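Local coordinates for protein AP endonuclease, family 2 (Brucella melitensis biovar Abortus, PDB 3NGF) that probably isomerises hydroxypyruvate to tartronate semialdehyde, as a manganese-binding TIM-barrel enzyme of the hyi family, at residues A[170-175]-A[180-185]; A[134-139]-A[145-150]; A[63-68]-A[207-212]. All blocks are in the same frame, centred on the assembly; numbering follows the deposited sequence.

Interaction 1: residues A[170-175]-A[180-185]. With MN (manganese (II) ion), chain C.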
loop_
_atom_site.group_PDB
_atom_site.type_symbol
_atom_site.label_atom_id
_atom_site.label_comp_id
_atom_site.label_asym_id
_atom_site.label_seq_id
_atom_site.Cartn_x
_atom_site.Cartn_y
_atom_site.Cartn_z
ATOM N N GLY A 170 -11.546 5.975 -11.602
ATOM C CA GLY A 170 -12.977 6.231 -11.798
ATOM C C GLY A 170 -13.795 6.050 -10.538
ATOM O O GLY A 170 -14.698 6.876 -10.254
ATOM N N LEU A 171 -13.502 5.000 -9.773
ATOM C CA LEU A 171 -14.232 4.768 -8.523
ATOM C C LEU A 171 -13.940 5.876 -7.517
ATOM O O LEU A 171 -14.835 6.344 -6.821
ATOM C CB LEU A 171 -13.887 3.412 -7.923
ATOM C CG LEU A 171 -14.515 2.186 -8.582
ATOM C CD1 LEU A 171 -13.881 0.932 -7.962
ATOM C CD2 LEU A 171 -16.023 2.225 -8.350
ATOM N N VAL A 172 -12.692 6.304 -7.454
ATOM C CA VAL A 172 -12.315 7.417 -6.584
ATOM C C VAL A 172 -13.014 8.745 -6.946
ATOM O O VAL A 172 -13.384 9.511 -6.058
ATOM C CB VAL A 172 -10.803 7.621 -6.536
ATOM C CG1 VAL A 172 -10.494 8.961 -5.806
ATOM C CG2 VAL A 172 -10.138 6.425 -5.855
ATOM N N LYS A 173 -13.205 9.013 -8.235
ATOM C CA LYS A 173 -13.949 10.202 -8.655
ATOM C C LYS A 173 -15.396 10.147 -8.153
ATOM O O LYS A 173 -15.956 11.163 -7.735
ATOM C CB LYS A 173 -13.908 10.368 -10.184
ATOM C CG LYS A 173 -12.634 11.026 -10.690
ATOM C CD LYS A 173 -12.591 11.134 -12.199
ATOM C CE LYS A 173 -11.163 11.370 -12.706
ATOM N NZ LYS A 173 -11.105 11.123 -14.189
ATOM N N ARG A 174 -15.990 8.957 -8.170
ATOM C CA ARG A 174 -17.347 8.793 -7.650
ATOM C C ARG A 174 -17.419 9.012 -6.144
ATOM O O ARG A 174 -18.412 9.566 -5.661
ATOM C CB ARG A 174 -17.919 7.446 -8.029
ATOM C CG ARG A 174 -18.059 7.290 -9.546
ATOM C CD ARG A 174 -18.367 5.870 -9.944
ATOM N NE ARG A 174 -19.620 5.359 -9.391
ATOM C CZ ARG A 174 -19.976 4.070 -9.438
ATOM N NH1 ARG A 174 -19.178 3.150 -10.006
ATOM N NH2 ARG A 174 -21.128 3.688 -8.912
ATOM N N VAL A 175 -16.357 8.627 -5.430
ATOM C CA VAL A 175 -16.261 8.833 -3.959
ATOM C C VAL A 175 -16.304 10.333 -3.636
ATOM O O VAL A 175 -16.974 10.764 -2.670
ATOM C CB VAL A 175 -14.990 8.177 -3.373
ATOM C CG1 VAL A 175 -14.694 8.650 -1.929
ATOM C CG2 VAL A 175 -15.098 6.643 -3.457
ATOM N N VAL A 180 -8.799 10.913 -0.713
ATOM C CA VAL A 180 -8.899 9.544 -1.205
ATOM C C VAL A 180 -8.091 9.498 -2.497
ATOM O O VAL A 180 -8.163 10.451 -3.305
ATOM C CB VAL A 180 -10.360 9.146 -1.479
ATOM C CG1 VAL A 180 -10.458 7.785 -2.114
ATOM C CG2 VAL A 180 -11.192 9.184 -0.202
ATOM N N ALA A 181 -7.303 8.437 -2.684
ATOM C CA ALA A 181 -6.526 8.248 -3.913
ATOM C C ALA A 181 -6.215 6.789 -4.160
ATOM O O ALA A 181 -6.664 5.914 -3.436
ATOM C CB ALA A 181 -5.241 9.078 -3.895
ATOM N N VAL A 182 -5.461 6.545 -5.217
ATOM C CA VAL A 182 -5.060 5.211 -5.628
ATOM C C VAL A 182 -3.659 4.895 -5.095
ATOM O O VAL A 182 -2.776 5.774 -5.033
ATOM C CB VAL A 182 -5.051 5.110 -7.157
ATOM C CG1 VAL A 182 -4.566 3.691 -7.641
ATOM C CG2 VAL A 182 -6.466 5.408 -7.713
ATOM N N GLN A 183 -3.483 3.650 -4.655
ATOM C CA GLN A 183 -2.182 3.093 -4.333
ATOM C C GLN A 183 -1.719 2.323 -5.581
ATOM O O GLN A 183 -2.303 1.301 -5.936
ATOM C CB GLN A 183 -2.315 2.170 -3.129
ATOM C CG GLN A 183 -1.024 1.487 -2.661
ATOM C CD GLN A 183 -1.199 0.795 -1.339
ATOM O OE1 GLN A 183 -1.945 1.252 -0.481
ATOM N NE2 GLN A 183 -0.489 -0.309 -1.144
ATOM N N LEU A 184 -0.705 2.854 -6.253
ATOM C CA LEU A 184 -0.212 2.322 -7.535
ATOM C C LEU A 184 0.969 1.369 -7.294
ATOM O O LEU A 184 2.121 1.811 -7.134
ATOM C CB LEU A 184 0.214 3.503 -8.414
ATOM C CG LEU A 184 0.855 3.231 -9.776
ATOM C CD1 LEU A 184 -0.017 2.293 -10.607
ATOM C CD2 LEU A 184 1.176 4.545 -10.533
ATOM N N ASP A 185 0.670 0.078 -7.211
ATOM C CA ASP A 185 1.686 -0.977 -7.107
ATOM C C ASP A 185 2.012 -1.408 -8.551
ATOM O O ASP A 185 1.142 -1.945 -9.295
ATOM C CB ASP A 185 1.137 -2.101 -6.221
ATOM C CG ASP A 185 2.108 -3.257 -6.011
ATOM O OD1 ASP A 185 2.891 -3.539 -6.917
ATOM O OD2 ASP A 185 2.063 -3.937 -4.955
HETATM MN MN MN C . 0.947 -3.846 -3.042
HETATM O O HOH W 1 -0.178 -3.649 -0.854
HETATM O O HOH W 2 0.115 -5.957 -3.015
#
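V172 and V175, about one turn apart on helix 165-175, close on V180 at the start of strand 180-185, the last step of a beta-alpha-beta crossover in a TIM barrel. The tight part is here. V172 has CG1 anti to its backbone N (chi1 170°), and this methyl lies 3.9 Å from V180 CG1. It is also 3.7 Å from V180 O, the two valines running alongside each other but pointing opposite ways. V175 comes across V180 at about a right angle, its CG1 3.9 Å from V180 CG2. Valine suits both sides: it is short enough to fit between the axes of the two segments, 8.3 Å apart, and its two methyls let V180 meet two helix residues at once. Towards the barrel mouth the fit slackens, V172 CG2 lying 4.2 Å from V182 CG2. Beyond V182 the strand leaves this helix segment and ends at D185, whose OD2 binds manganese at 2.2 Å. On the outer side K173 and R174 are exposed, where long charged chains are at home, with R174 salt-bridged to E126. No hydrogen bond joins the segments; valine methyls packed on each other and on one carbonyl imply a seam held by apolar burial.

Interaction 2: residues A[134-139]-A[145-150]. With MN (manganese (II) ion), chain C.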
loop_
_atom_site.group_PDB
_atom_site.type_symbol
_atom_site.label_atom_id
_atom_site.label_comp_id
_atom_site.label_asym_id
_atom_site.label_seq_id
_atom_site.Cartn_x
_atom_site.Cartn_y
_atom_site.Cartn_z
ATOM N N ARG A 134 -16.243 7.015 1.584
ATOM C CA ARG A 134 -16.660 8.345 2.050
ATOM C C ARG A 134 -16.597 8.479 3.570
ATOM O O ARG A 134 -16.136 9.527 4.085
ATOM C CB ARG A 134 -18.066 8.685 1.568
ATOM C CG ARG A 134 -18.128 9.060 0.122
ATOM C CD ARG A 134 -19.560 9.304 -0.351
ATOM N NE ARG A 134 -19.574 9.659 -1.769
ATOM C CZ ARG A 134 -20.663 9.736 -2.529
ATOM N NH1 ARG A 134 -21.879 9.458 -2.032
ATOM N NH2 ARG A 134 -20.543 10.071 -3.800
ATOM N N TYR A 135 -17.064 7.448 4.287
ATOM C CA TYR A 135 -17.016 7.447 5.757
ATOM C C TYR A 135 -15.559 7.545 6.208
ATOM O O TYR A 135 -15.209 8.371 7.043
ATOM C CB TYR A 135 -17.648 6.196 6.361
ATOM C CG TYR A 135 -17.521 6.149 7.871
ATOM C CD1 TYR A 135 -18.476 6.773 8.694
ATOM C CD2 TYR A 135 -16.445 5.516 8.478
ATOM C CE1 TYR A 135 -18.351 6.746 10.067
ATOM C CE2 TYR A 135 -16.314 5.490 9.836
ATOM C CZ TYR A 135 -17.261 6.113 10.638
ATOM O OH TYR A 135 -17.099 6.075 12.002
ATOM N N ALA A 136 -14.691 6.724 5.626
ATOM C CA ALA A 136 -13.292 6.729 6.030
ATOM C C ALA A 136 -12.654 8.101 5.761
ATOM O O ALA A 136 -11.900 8.613 6.578
ATOM C CB ALA A 136 -12.521 5.615 5.277
ATOM N N ALA A 137 -12.948 8.664 4.590
ATOM C CA ALA A 137 -12.413 9.960 4.190
ATOM C C ALA A 137 -12.830 10.988 5.206
ATOM O O ALA A 137 -12.028 11.791 5.633
ATOM C CB ALA A 137 -12.907 10.353 2.776
ATOM N N ASP A 138 -14.095 10.942 5.609
ATOM C CA ASP A 138 -14.639 11.971 6.512
ATOM C C ASP A 138 -14.045 11.887 7.911
ATOM O O ASP A 138 -13.851 12.924 8.585
ATOM C CB ASP A 138 -16.159 11.863 6.560
ATOM C CG ASP A 138 -16.849 12.306 5.253
ATOM O OD1 ASP A 138 -16.231 12.954 4.380
ATOM O OD2 ASP A 138 -18.053 12.011 5.129
ATOM N N LYS A 139 -13.795 10.662 8.361
ATOM C CA LYS A 139 -13.224 10.413 9.688
ATOM C C LYS A 139 -11.746 10.753 9.712
ATOM O O LYS A 139 -11.235 11.223 10.732
ATOM C CB LYS A 139 -13.423 8.949 10.088
ATOM C CG LYS A 139 -14.817 8.649 10.624
ATOM C CD LYS A 139 -15.047 9.287 12.018
ATOM C CE LYS A 139 -14.055 8.705 13.076
ATOM N NZ LYS A 139 -14.140 9.285 14.457
ATOM N N ILE A 145 -5.213 12.590 7.135
ATOM C CA ILE A 145 -4.898 11.218 6.683
ATOM C C ILE A 145 -5.654 10.906 5.400
ATOM O O ILE A 145 -6.854 11.214 5.267
ATOM C CB ILE A 145 -5.184 10.168 7.791
ATOM C CG1 ILE A 145 -4.258 10.440 8.984
ATOM C CG2 ILE A 145 -4.994 8.730 7.247
ATOM C CD1 ILE A 145 -4.711 9.831 10.295
ATOM N N THR A 146 -4.956 10.285 4.444
ATOM C CA THR A 146 -5.532 9.882 3.165
ATOM C C THR A 146 -5.811 8.363 3.196
ATOM O O THR A 146 -5.038 7.602 3.766
ATOM C CB THR A 146 -4.572 10.212 2.005
ATOM O OG1 THR A 146 -4.458 11.631 1.857
ATOM C CG2 THR A 146 -5.043 9.588 0.650
ATOM N N VAL A 147 -6.947 7.940 2.631
ATOM C CA VAL A 147 -7.273 6.522 2.473
ATOM C C VAL A 147 -7.105 6.119 1.018
ATOM O O VAL A 147 -7.559 6.832 0.115
ATOM C CB VAL A 147 -8.709 6.176 2.967
ATOM C CG1 VAL A 147 -9.782 7.033 2.300
ATOM C CG2 VAL A 147 -9.008 4.675 2.821
ATOM N N LEU A 148 -6.489 4.962 0.794
ATOM C CA LEU A 148 -6.218 4.500 -0.555
ATOM C C LEU A 148 -6.933 3.229 -0.916
ATOM O O LEU A 148 -7.179 2.358 -0.069
ATOM C CB LEU A 148 -4.717 4.257 -0.758
ATOM C CG LEU A 148 -3.769 5.414 -0.478
ATOM C CD1 LEU A 148 -2.305 4.979 -0.758
ATOM C CD2 LEU A 148 -4.173 6.679 -1.251
ATOM N N VAL A 149 -7.205 3.117 -2.217
ATOM C CA VAL A 149 -7.656 1.876 -2.844
ATOM C C VAL A 149 -6.491 1.356 -3.668
ATOM O O VAL A 149 -5.867 2.124 -4.422
ATOM C CB VAL A 149 -8.920 2.100 -3.747
ATOM C CG1 VAL A 149 -8.755 3.295 -4.742
ATOM C CG2 VAL A 149 -9.312 0.785 -4.517
ATOM N N GLU A 150 -6.197 0.061 -3.530
ATOM C CA GLU A 150 -5.088 -0.578 -4.263
ATOM C C GLU A 150 -5.580 -1.659 -5.211
ATOM O O GLU A 150 -5.967 -2.740 -4.758
ATOM C CB GLU A 150 -4.094 -1.244 -3.328
ATOM C CG GLU A 150 -2.806 -1.674 -4.056
ATOM C CD GLU A 150 -1.880 -2.592 -3.266
ATOM O OE1 GLU A 150 -2.164 -3.015 -2.133
ATOM O OE2 GLU A 150 -0.817 -2.884 -3.825
HETATM MN MN MN C . 0.947 -3.846 -3.042
HETATM O O HOH W 1 -0.178 -3.649 -0.854
HETATM O O HOH W 2 0.115 -5.957 -3.015
#
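Hardly any side chain is offered by the helix where A136 and A137 meet V147: a single valine methyl does the touching, and one of its two neighbours is a backbone nitrogen. The pair belongs to a beta-alpha-beta unit of the TIM barrel, in which helix 122-140 lies outside the wall and leads into strand 146-149. V147 turns toward the helix with CG1 set between its backbone N and carbonyl carbon (chi1 55°). That methyl stands 4.3 Å from A136 CB and 4.2 Å from A137 N, van der Waals contacts, with no hydrogen bond across the segments. Alanine suits the helix side because a lone CB lets the backbone itself come close to the strand, with the CA atoms of A137 and V147 6.4 Å apart; valine, branched at CB, suits both a strand and the apolar layer between sheet and helices. The contact is small, and F133 of the same helix also packs on V147, while A137 and V147 both touch V180 of the next strand. N179 ties the two segments together from outside, its ND2 bonding to the carbonyl oxygens of both A137 and I145. Past the strand the chain reaches E150, a manganese ligand and a predicted proton donor or acceptor, well away from the helix. Its CG is anti to the backbone N (chi1 -169°) and the chain stays extended beyond it, which carries the carboxylate into the barrel mouth, where OE2 binds the manganese ion at 2.2 Å.

Interaction 3: residues A[63-68]-A[207-212]. With MN (manganese (II) ion), chain C.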
loop_
_atom_site.group_PDB
_atom_site.type_symbol
_atom_site.label_atom_id
_atom_site.label_comp_id
_atom_site.label_asym_id
_atom_site.label_seq_id
_atom_site.Cartn_x
_atom_site.Cartn_y
_atom_site.Cartn_z
ATOM N N THR A 63 10.126 6.824 9.429
ATOM C CA THR A 63 8.772 7.312 9.158
ATOM C C THR A 63 7.891 6.131 8.789
ATOM O O THR A 63 8.279 5.285 7.969
ATOM C CB THR A 63 8.794 8.267 7.967
ATOM O OG1 THR A 63 9.555 9.430 8.311
ATOM C CG2 THR A 63 7.365 8.631 7.506
ATOM N N GLN A 64 6.682 6.096 9.344
ATOM C CA GLN A 64 5.682 5.110 8.956
ATOM C C GLN A 64 4.934 5.654 7.744
ATOM O O GLN A 64 4.225 6.663 7.849
ATOM C CB GLN A 64 4.687 4.841 10.090
ATOM C CG GLN A 64 3.709 3.690 9.755
ATOM C CD GLN A 64 4.383 2.323 9.716
ATOM O OE1 GLN A 64 5.196 2.021 10.581
ATOM N NE2 GLN A 64 4.000 1.462 8.743
ATOM N N VAL A 65 5.133 5.025 6.589
ATOM C CA VAL A 65 4.613 5.570 5.323
ATOM C C VAL A 65 3.209 5.071 5.008
ATOM O O VAL A 65 2.399 5.811 4.419
ATOM C CB VAL A 65 5.585 5.228 4.193
ATOM C CG1 VAL A 65 5.020 5.571 2.847
ATOM C CG2 VAL A 65 6.965 5.938 4.475
ATOM N N LEU A 66 2.910 3.842 5.407
ATOM C CA LEU A 66 1.663 3.177 4.999
ATOM C C LEU A 66 1.411 1.967 5.878
ATOM O O LEU A 66 2.351 1.290 6.295
ATOM C CB LEU A 66 1.765 2.717 3.526
ATOM C CG LEU A 66 0.558 1.907 2.989
ATOM C CD1 LEU A 66 -0.525 2.857 2.603
ATOM C CD2 LEU A 66 0.954 1.001 1.813
ATOM N N PHE A 67 0.142 1.692 6.162
ATOM C CA PHE A 67 -0.300 0.352 6.539
ATOM C C PHE A 67 -1.785 0.184 6.199
ATOM O O PHE A 67 -2.433 1.112 5.675
ATOM C CB PHE A 67 0.024 -0.017 7.996
ATOM C CG PHE A 67 -0.604 0.896 9.028
ATOM C CD1 PHE A 67 -1.863 0.584 9.565
ATOM C CD2 PHE A 67 0.043 2.057 9.433
ATOM C CE1 PHE A 67 -2.464 1.419 10.530
ATOM C CE2 PHE A 67 -0.512 2.879 10.382
ATOM C CZ PHE A 67 -1.766 2.570 10.935
ATOM N N ASN A 68 -2.282 -1.030 6.371
ATOM C CA ASN A 68 -3.663 -1.340 5.979
ATOM C C ASN A 68 -4.607 -1.274 7.151
ATOM O O ASN A 68 -4.243 -1.593 8.288
ATOM C CB ASN A 68 -3.769 -2.743 5.391
ATOM C CG ASN A 68 -2.960 -2.941 4.151
ATOM O OD1 ASN A 68 -2.282 -2.041 3.680
ATOM N ND2 ASN A 68 -3.026 -4.167 3.596
ATOM N N PHE A 207 -2.522 9.280 -7.616
ATOM C CA PHE A 207 -1.946 8.242 -6.770
ATOM C C PHE A 207 -1.083 8.864 -5.688
ATOM O O PHE A 207 -0.314 9.779 -5.968
ATOM C CB PHE A 207 -1.173 7.170 -7.589
ATOM C CG PHE A 207 -0.031 7.706 -8.390
ATOM C CD1 PHE A 207 -0.233 8.220 -9.667
ATOM C CD2 PHE A 207 1.266 7.658 -7.892
ATOM C CE1 PHE A 207 0.829 8.731 -10.412
ATOM C CE2 PHE A 207 2.325 8.165 -8.635
ATOM C CZ PHE A 207 2.102 8.702 -9.896
ATOM N N SER A 208 -1.233 8.376 -4.446
ATOM C CA SER A 208 -0.530 8.946 -3.280
ATOM C C SER A 208 0.545 8.011 -2.725
ATOM O O SER A 208 1.257 8.370 -1.782
ATOM C CB SER A 208 -1.512 9.289 -2.166
ATOM O OG SER A 208 -2.378 10.321 -2.577
ATOM N N HIS A 209 0.650 6.819 -3.304
ATOM C CA HIS A 209 1.660 5.867 -2.901
ATOM C C HIS A 209 1.936 4.986 -4.106
ATOM O O HIS A 209 1.049 4.760 -4.937
ATOM C CB HIS A 209 1.212 5.046 -1.694
ATOM C CG HIS A 209 2.322 4.261 -1.053
ATOM N ND1 HIS A 209 3.471 4.853 -0.584
ATOM C CD2 HIS A 209 2.471 2.930 -0.847
ATOM C CE1 HIS A 209 4.288 3.915 -0.119
ATOM N NE2 HIS A 209 3.698 2.739 -0.261
ATOM N N VAL A 210 3.170 4.525 -4.177
ATOM C CA VAL A 210 3.660 3.663 -5.234
ATOM C C VAL A 210 4.369 2.496 -4.527
ATOM O O VAL A 210 4.980 2.670 -3.483
ATOM C CB VAL A 210 4.621 4.413 -6.184
ATOM C CG1 VAL A 210 5.259 3.432 -7.227
ATOM C CG2 VAL A 210 3.906 5.572 -6.882
ATOM N N GLN A 211 4.241 1.313 -5.099
ATOM C CA GLN A 211 4.980 0.138 -4.668
ATOM C C GLN A 211 5.638 -0.517 -5.874
ATOM O O GLN A 211 5.182 -0.338 -7.014
ATOM C CB GLN A 211 4.073 -0.857 -3.962
ATOM C CG GLN A 211 3.630 -0.383 -2.566
ATOM C CD GLN A 211 2.580 -1.277 -1.989
ATOM O OE1 GLN A 211 1.669 -1.698 -2.688
ATOM N NE2 GLN A 211 2.716 -1.610 -0.713
ATOM N N ILE A 212 6.730 -1.232 -5.604
ATOM C CA ILE A 212 7.534 -1.910 -6.626
ATOM C C ILE A 212 7.971 -3.327 -6.232
ATOM O O ILE A 212 8.157 -3.657 -5.051
ATOM C CB ILE A 212 8.794 -1.085 -7.032
ATOM C CG1 ILE A 212 9.806 -0.982 -5.882
ATOM C CG2 ILE A 212 8.380 0.304 -7.567
ATOM C CD1 ILE A 212 11.155 -0.320 -6.273
HETATM MN MN MN C . 0.947 -3.846 -3.042
HETATM O O HOH W 1 -0.178 -3.649 -0.854
HETATM O O HOH W 2 0.115 -5.957 -3.015
#
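Within the TIM barrel, V65 and L66 of strand 63-68 meet H209 of strand 207-212, the third and seventh of eight strands, facing each other across the barrel's interior. The two short strand segments run at 83° to each other with axes 9.2 Å apart, so side chains alone bridge the gap. H209 does most of the bridging: with CG anti to its backbone N (chi1 -167°), the imidazole extends toward the opposite strand. V65 CG1 approaches it obliquely, 3.5 Å from H209 CE1, while L66 CD2 lies 3.6 Å from H209 CD2. L66 CB sits over one ring face, offset toward the rim. Aliphatic groups suit this place because they pack against the carbon atoms of the ring, while its NE2 is hydrogen-bonded to E41. That carboxylate also takes a hydrogen bond from Q211 NE2, which lies 4.0 Å from L66 CD2. Glutamine is apt here, since its amide has two different ends. While NE2 is held by E41, OE1 binds manganese at 2.3 Å and accepts a hydrogen bond from Q183, which together should fix the amide's rotation. E150, D185, E247 and two waters complete the metal's six ligands. A layer of aliphatic side chains and a hydrogen-bonded histidine below acidic and amide metal ligands at the C-terminal strand ends is consistent with the metal site of a xylose isomerase-like TIM barrel.

How the interactions relate
All three contacts are buried, but at different depths in one barrel. Interactions 1 and 2 lie in the layer between wall and outer helices, in successive beta-alpha-beta units on neighbouring strands; there the chemistry is small and aliphatic, and R134 of one helix bonds to the backbone of the other at R174. Interaction 3 is central, bringing together strands distant in sequence, and mixes aliphatic groups with a histidine and an amide. Its loop encloses both others. Strands 146-149, 180-185 and 207-212, one from each contact, lie side by side in the wall, while 63-68 stands across the barrel. Their segments carry E150, D185 and Q211 to one manganese ion, though only Q211 also joins its contact.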